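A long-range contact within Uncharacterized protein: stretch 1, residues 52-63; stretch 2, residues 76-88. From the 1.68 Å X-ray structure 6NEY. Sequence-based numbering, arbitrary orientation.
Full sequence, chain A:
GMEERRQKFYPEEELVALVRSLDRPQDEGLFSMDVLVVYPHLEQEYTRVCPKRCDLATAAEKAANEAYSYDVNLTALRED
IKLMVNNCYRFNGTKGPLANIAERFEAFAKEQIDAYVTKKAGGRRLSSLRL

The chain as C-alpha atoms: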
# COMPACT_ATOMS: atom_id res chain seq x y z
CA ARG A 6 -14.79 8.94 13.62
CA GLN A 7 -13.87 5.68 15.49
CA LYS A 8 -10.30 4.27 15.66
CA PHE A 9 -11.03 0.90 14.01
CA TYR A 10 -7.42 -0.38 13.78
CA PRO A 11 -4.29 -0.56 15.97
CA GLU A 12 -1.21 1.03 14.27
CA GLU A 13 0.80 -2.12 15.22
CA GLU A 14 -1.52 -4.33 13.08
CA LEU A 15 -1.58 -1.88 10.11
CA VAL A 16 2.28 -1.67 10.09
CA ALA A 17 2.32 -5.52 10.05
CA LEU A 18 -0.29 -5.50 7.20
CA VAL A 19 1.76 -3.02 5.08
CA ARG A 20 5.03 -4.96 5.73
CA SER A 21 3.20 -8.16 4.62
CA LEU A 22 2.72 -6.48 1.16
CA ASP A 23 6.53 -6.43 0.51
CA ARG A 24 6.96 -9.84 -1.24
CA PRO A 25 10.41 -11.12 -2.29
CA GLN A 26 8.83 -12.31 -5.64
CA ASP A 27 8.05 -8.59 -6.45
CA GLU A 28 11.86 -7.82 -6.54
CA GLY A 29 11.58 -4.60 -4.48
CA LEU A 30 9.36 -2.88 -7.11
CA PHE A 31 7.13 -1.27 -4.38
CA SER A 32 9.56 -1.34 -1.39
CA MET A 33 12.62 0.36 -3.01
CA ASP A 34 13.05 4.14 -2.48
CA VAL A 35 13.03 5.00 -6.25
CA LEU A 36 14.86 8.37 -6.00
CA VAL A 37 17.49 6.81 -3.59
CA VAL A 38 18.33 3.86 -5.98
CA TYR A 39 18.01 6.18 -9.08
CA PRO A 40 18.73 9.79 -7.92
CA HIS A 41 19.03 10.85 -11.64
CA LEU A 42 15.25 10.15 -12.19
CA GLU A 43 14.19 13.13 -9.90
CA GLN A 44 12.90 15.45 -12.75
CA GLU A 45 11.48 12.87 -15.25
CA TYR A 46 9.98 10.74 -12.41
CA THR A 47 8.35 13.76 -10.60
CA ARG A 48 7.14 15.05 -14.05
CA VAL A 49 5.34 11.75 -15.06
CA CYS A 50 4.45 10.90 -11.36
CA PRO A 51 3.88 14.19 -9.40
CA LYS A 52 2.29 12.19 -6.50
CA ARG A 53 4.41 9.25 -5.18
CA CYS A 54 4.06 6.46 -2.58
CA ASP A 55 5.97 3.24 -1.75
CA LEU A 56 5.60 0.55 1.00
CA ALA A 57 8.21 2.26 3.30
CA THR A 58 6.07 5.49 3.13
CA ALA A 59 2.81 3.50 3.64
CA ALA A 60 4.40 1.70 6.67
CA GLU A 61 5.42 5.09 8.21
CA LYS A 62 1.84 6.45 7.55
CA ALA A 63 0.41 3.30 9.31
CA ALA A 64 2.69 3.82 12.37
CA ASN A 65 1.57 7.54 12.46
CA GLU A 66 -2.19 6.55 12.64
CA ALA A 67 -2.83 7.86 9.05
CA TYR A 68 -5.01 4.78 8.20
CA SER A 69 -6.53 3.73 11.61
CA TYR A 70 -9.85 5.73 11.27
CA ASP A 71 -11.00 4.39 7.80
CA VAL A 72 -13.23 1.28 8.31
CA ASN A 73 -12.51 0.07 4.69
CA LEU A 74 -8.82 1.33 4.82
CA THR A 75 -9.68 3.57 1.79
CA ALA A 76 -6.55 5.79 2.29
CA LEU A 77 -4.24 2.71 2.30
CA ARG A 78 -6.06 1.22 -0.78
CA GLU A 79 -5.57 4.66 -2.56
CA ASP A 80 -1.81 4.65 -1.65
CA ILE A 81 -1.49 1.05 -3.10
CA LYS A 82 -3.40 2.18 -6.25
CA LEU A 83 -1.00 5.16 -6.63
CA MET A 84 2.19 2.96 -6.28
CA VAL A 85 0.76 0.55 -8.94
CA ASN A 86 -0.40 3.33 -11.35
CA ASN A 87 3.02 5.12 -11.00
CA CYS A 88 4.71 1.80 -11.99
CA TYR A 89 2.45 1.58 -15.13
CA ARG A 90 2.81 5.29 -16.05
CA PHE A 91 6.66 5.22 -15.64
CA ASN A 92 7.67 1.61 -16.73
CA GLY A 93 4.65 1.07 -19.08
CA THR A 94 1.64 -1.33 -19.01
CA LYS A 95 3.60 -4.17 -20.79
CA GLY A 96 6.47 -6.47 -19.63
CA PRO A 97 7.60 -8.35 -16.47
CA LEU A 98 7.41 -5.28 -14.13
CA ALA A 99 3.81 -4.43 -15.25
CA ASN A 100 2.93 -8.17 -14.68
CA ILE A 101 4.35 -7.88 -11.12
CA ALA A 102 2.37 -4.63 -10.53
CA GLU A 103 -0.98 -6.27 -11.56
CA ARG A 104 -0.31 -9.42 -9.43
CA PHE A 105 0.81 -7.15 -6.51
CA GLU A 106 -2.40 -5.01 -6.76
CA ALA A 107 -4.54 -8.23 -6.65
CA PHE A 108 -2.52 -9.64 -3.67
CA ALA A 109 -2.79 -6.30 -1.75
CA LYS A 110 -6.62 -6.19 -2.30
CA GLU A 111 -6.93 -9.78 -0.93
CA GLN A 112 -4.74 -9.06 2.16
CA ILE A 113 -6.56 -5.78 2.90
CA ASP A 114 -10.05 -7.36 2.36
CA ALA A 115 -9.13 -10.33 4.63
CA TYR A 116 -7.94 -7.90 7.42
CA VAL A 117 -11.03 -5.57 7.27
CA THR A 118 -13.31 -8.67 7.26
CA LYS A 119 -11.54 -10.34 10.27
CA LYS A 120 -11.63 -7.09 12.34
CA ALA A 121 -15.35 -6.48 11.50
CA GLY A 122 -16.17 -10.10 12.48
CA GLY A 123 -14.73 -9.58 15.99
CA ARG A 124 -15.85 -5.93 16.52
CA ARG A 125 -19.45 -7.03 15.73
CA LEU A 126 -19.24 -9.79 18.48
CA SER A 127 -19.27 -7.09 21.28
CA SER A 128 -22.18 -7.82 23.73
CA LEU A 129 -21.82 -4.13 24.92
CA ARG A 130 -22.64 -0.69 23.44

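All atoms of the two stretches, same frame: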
# COMPACT_ATOMS: atom_id res chain seq x y z
N LYS A 52 2.71 12.72 -7.82
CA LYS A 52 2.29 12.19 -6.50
C LYS A 52 2.89 10.79 -6.39
O LYS A 52 2.69 9.99 -7.32
CB LYS A 52 0.76 12.23 -6.40
CG LYS A 52 0.17 12.17 -5.00
N ARG A 53 3.66 10.52 -5.34
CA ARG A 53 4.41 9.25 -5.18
C ARG A 53 4.05 8.59 -3.85
O ARG A 53 3.71 9.29 -2.88
CB ARG A 53 5.92 9.49 -5.26
CG ARG A 53 6.41 9.93 -6.63
CD ARG A 53 7.82 10.49 -6.61
NE ARG A 53 7.94 11.65 -5.72
CZ ARG A 53 7.48 12.87 -5.99
NH1 ARG A 53 6.84 13.13 -7.12
NH2 ARG A 53 7.65 13.84 -5.10
N CYS A 54 4.14 7.26 -3.82
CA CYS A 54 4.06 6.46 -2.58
C CYS A 54 4.88 5.19 -2.80
O CYS A 54 5.13 4.81 -3.98
CB CYS A 54 2.61 6.19 -2.18
SG CYS A 54 2.42 5.79 -0.42
N ASP A 55 5.34 4.58 -1.72
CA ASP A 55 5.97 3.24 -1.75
C ASP A 55 5.63 2.57 -0.41
O ASP A 55 5.00 3.23 0.42
CB ASP A 55 7.47 3.36 -2.05
CG ASP A 55 8.25 4.19 -1.05
OD1 ASP A 55 8.21 3.86 0.15
OD2 ASP A 55 8.92 5.16 -1.48
N LEU A 56 6.02 1.31 -0.21
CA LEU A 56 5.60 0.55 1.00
C LEU A 56 6.30 1.09 2.25
O LEU A 56 5.68 1.00 3.31
CB LEU A 56 5.81 -0.95 0.81
CG LEU A 56 4.88 -1.59 -0.22
CD1 LEU A 56 5.28 -3.02 -0.48
CD2 LEU A 56 3.41 -1.52 0.24
N ALA A 57 7.52 1.62 2.15
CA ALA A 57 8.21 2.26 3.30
C ALA A 57 7.38 3.45 3.77
O ALA A 57 7.16 3.58 4.99
CB ALA A 57 9.63 2.64 2.93
N THR A 58 6.92 4.30 2.85
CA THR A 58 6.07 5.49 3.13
C THR A 58 4.72 5.08 3.71
O THR A 58 4.25 5.73 4.66
CB THR A 58 5.95 6.33 1.86
OG1 THR A 58 7.30 6.73 1.60
CG2 THR A 58 5.01 7.50 2.00
N ALA A 59 4.08 4.05 3.15
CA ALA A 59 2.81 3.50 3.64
C ALA A 59 3.03 2.98 5.07
O ALA A 59 2.13 3.21 5.90
CB ALA A 59 2.29 2.41 2.72
N ALA A 60 4.14 2.31 5.34
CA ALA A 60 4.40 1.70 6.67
C ALA A 60 4.61 2.82 7.70
O ALA A 60 4.15 2.67 8.83
CB ALA A 60 5.56 0.75 6.63
N GLU A 61 5.27 3.91 7.31
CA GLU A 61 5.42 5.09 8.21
C GLU A 61 4.05 5.75 8.43
O GLU A 61 3.76 6.08 9.58
CB GLU A 61 6.50 6.03 7.67
CG GLU A 61 7.27 6.71 8.78
N LYS A 62 3.20 5.88 7.41
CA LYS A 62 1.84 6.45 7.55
C LYS A 62 1.01 5.58 8.50
O LYS A 62 0.30 6.16 9.32
CB LYS A 62 1.14 6.58 6.20
CG LYS A 62 1.70 7.71 5.34
CD LYS A 62 1.03 7.86 4.01
CE LYS A 62 -0.45 8.13 4.11
NZ LYS A 62 -1.00 8.63 2.82
N ALA A 63 1.14 4.25 8.43
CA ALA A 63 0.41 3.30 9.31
C ALA A 63 0.80 3.54 10.77
O ALA A 63 -0.09 3.70 11.59
CB ALA A 63 0.75 1.89 8.91
N ALA A 76 -7.78 4.98 2.45
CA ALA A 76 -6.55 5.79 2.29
C ALA A 76 -5.37 4.88 1.93
O ALA A 76 -4.56 5.24 1.04
CB ALA A 76 -6.28 6.56 3.56
N LEU A 77 -5.30 3.72 2.58
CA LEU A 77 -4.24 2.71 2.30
C LEU A 77 -4.47 2.13 0.91
O LEU A 77 -3.49 2.01 0.15
CB LEU A 77 -4.24 1.60 3.36
CG LEU A 77 -3.31 0.42 3.06
CD1 LEU A 77 -1.88 0.88 2.83
CD2 LEU A 77 -3.36 -0.61 4.16
N ARG A 78 -5.71 1.76 0.58
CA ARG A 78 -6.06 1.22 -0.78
C ARG A 78 -5.68 2.24 -1.87
O ARG A 78 -5.16 1.81 -2.91
CB ARG A 78 -7.54 0.83 -0.88
CG ARG A 78 -7.97 -0.33 0.00
CD ARG A 78 -9.48 -0.52 -0.16
NE ARG A 78 -10.12 -1.44 0.78
CZ ARG A 78 -10.17 -2.77 0.67
NH1 ARG A 78 -9.56 -3.41 -0.31
NH2 ARG A 78 -10.81 -3.46 1.60
N GLU A 79 -5.96 3.54 -1.65
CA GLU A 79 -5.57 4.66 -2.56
C GLU A 79 -4.04 4.76 -2.69
O GLU A 79 -3.54 4.96 -3.82
CB GLU A 79 -6.11 6.00 -2.05
N ASP A 80 -3.29 4.60 -1.60
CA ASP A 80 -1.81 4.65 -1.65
C ASP A 80 -1.29 3.44 -2.45
O ASP A 80 -0.37 3.64 -3.25
CB ASP A 80 -1.20 4.76 -0.26
CG ASP A 80 -1.22 6.15 0.34
OD1 ASP A 80 -1.53 7.12 -0.41
OD2 ASP A 80 -0.94 6.26 1.55
N ILE A 81 -1.87 2.24 -2.28
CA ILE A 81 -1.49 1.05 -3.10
C ILE A 81 -1.81 1.34 -4.57
O ILE A 81 -0.96 1.07 -5.42
CB ILE A 81 -2.16 -0.26 -2.63
CG1 ILE A 81 -1.83 -0.60 -1.17
CG2 ILE A 81 -1.80 -1.40 -3.58
CD1 ILE A 81 -0.36 -0.70 -0.88
N LYS A 82 -3.00 1.85 -4.87
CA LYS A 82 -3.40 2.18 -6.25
C LYS A 82 -2.37 3.13 -6.88
O LYS A 82 -2.08 2.99 -8.11
CB LYS A 82 -4.75 2.87 -6.31
CG LYS A 82 -5.28 3.03 -7.73
N LEU A 83 -1.92 4.12 -6.12
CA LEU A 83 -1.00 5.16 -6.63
C LEU A 83 0.35 4.52 -6.96
O LEU A 83 0.86 4.80 -8.03
CB LEU A 83 -0.87 6.28 -5.59
CG LEU A 83 0.10 7.41 -5.95
CD1 LEU A 83 -0.43 8.23 -7.13
CD2 LEU A 83 0.36 8.29 -4.75
N MET A 84 0.93 3.72 -6.05
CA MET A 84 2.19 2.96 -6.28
C MET A 84 2.10 2.18 -7.60
O MET A 84 3.06 2.19 -8.39
CB MET A 84 2.41 1.88 -5.22
CG MET A 84 3.18 2.26 -4.04
SD MET A 84 2.95 0.88 -2.87
CE MET A 84 2.29 1.85 -1.52
N VAL A 85 0.99 1.45 -7.78
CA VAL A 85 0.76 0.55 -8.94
C VAL A 85 0.68 1.42 -10.20
O VAL A 85 1.45 1.19 -11.16
CB VAL A 85 -0.51 -0.29 -8.68
CG1 VAL A 85 -1.02 -1.01 -9.92
CG2 VAL A 85 -0.26 -1.30 -7.57
N ASN A 86 -0.14 2.48 -10.15
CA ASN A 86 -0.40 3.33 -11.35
C ASN A 86 0.89 4.06 -11.73
O ASN A 86 1.17 4.19 -12.94
CB ASN A 86 -1.60 4.24 -11.14
CG ASN A 86 -2.90 3.46 -11.09
N ASN A 87 1.69 4.50 -10.76
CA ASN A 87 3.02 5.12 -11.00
C ASN A 87 3.97 4.14 -11.70
O ASN A 87 4.73 4.56 -12.59
CB ASN A 87 3.63 5.63 -9.71
CG ASN A 87 2.97 6.92 -9.25
OD1 ASN A 87 2.11 7.47 -9.95
ND2 ASN A 87 3.35 7.39 -8.08
N CYS A 88 3.93 2.86 -11.32
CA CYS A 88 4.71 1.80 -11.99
C CYS A 88 4.29 1.71 -13.47
O CYS A 88 5.18 1.69 -14.34
CB CYS A 88 4.56 0.49 -11.24
SG CYS A 88 5.51 -0.84 -11.98

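An extended segment, residues 52-55, and the helix that follows it, 56-63, lie along one side of helix 76-88. The two helices run nearly antiparallel, at 168°, with axes 10.6 Å apart at closest approach. The extended segment comes closer: the CA atoms of Cys54 and Met84 are 5.4 Å apart, and the contact buries 508 Å² in all.

Met84 is the main bump. Its CA-to-CB bond points sideways, but the end of the chain comes nearer, and SD and CE lie in a hollow lined by Cys54, the backbone of Asp55, Leu56 and Ala59. Met84 CG packs 3.2 Å from Cys54 O; farther out, Met84 SD lies 4.0 Å from Leu56 CD2, and Met84 CE reaches 3.6 Å from Asp55 C, 4.1 Å from Cys54 SG and 4.3 Å from Ala59 CB. A flexible, unbranched chain can follow the surface from Cys54 O to Ala59 CB. Ala59 points toward the helix with a single methyl, which leaves room for Met84 CE and for Leu77 CD1, 4.4 Å from Ala59 CB. Leu56 starts sideways, yet Leu56 CD2 swings in to meet Ile81 CD1 at 4.0 Å; Ile81 itself starts away and returns through its CD1 end.

Cys54 is the answering bump from the extended segment. Its side chain points toward helix 76-88 and enters the space between Asp80, Leu83 and Met84: Cys54 CB sits 4.0 Å from Leu83 CD2, and Cys54 SG sits 3.7 Å from Asp80 CG. The compact thiol can rest against both aliphatic and carboxylate groups. Leu83, also pointing toward its partner, spreads its two methyls against the segment, Leu83 CD1 3.6 Å from Lys52 O and Leu83 CD2 3.8 Å from Arg53 C. The modelled part of Lys52 adds aliphatic cover, Lys52 CG lying 3.9 Å from Leu83 CD2.

Polar bonds fasten the contact near the two ends of stretch 1. Buried Asn87 points toward the segment, and Asn87 ND2 donates to Lys52 O at 2.8 Å, with an angle of 161°, so a carbonyl outside any helix gains a partner. Near the far end of stretch 1, Lys62 extends from its helix, and Lys62 NZ forms a salt bridge with Asp80 OD2 at 2.7 Å; the long chain spans the gap that the short carboxylate leaves.

The CA-to-CB bond of Asp55 points away from helix 76-88, and its carboxylate caps the helix start: Thr58 N donates to Asp55 OD1 at 3.0 Å, and Thr58 OG1 adds a weak bond to Asp55 OD1 at 3.3 Å.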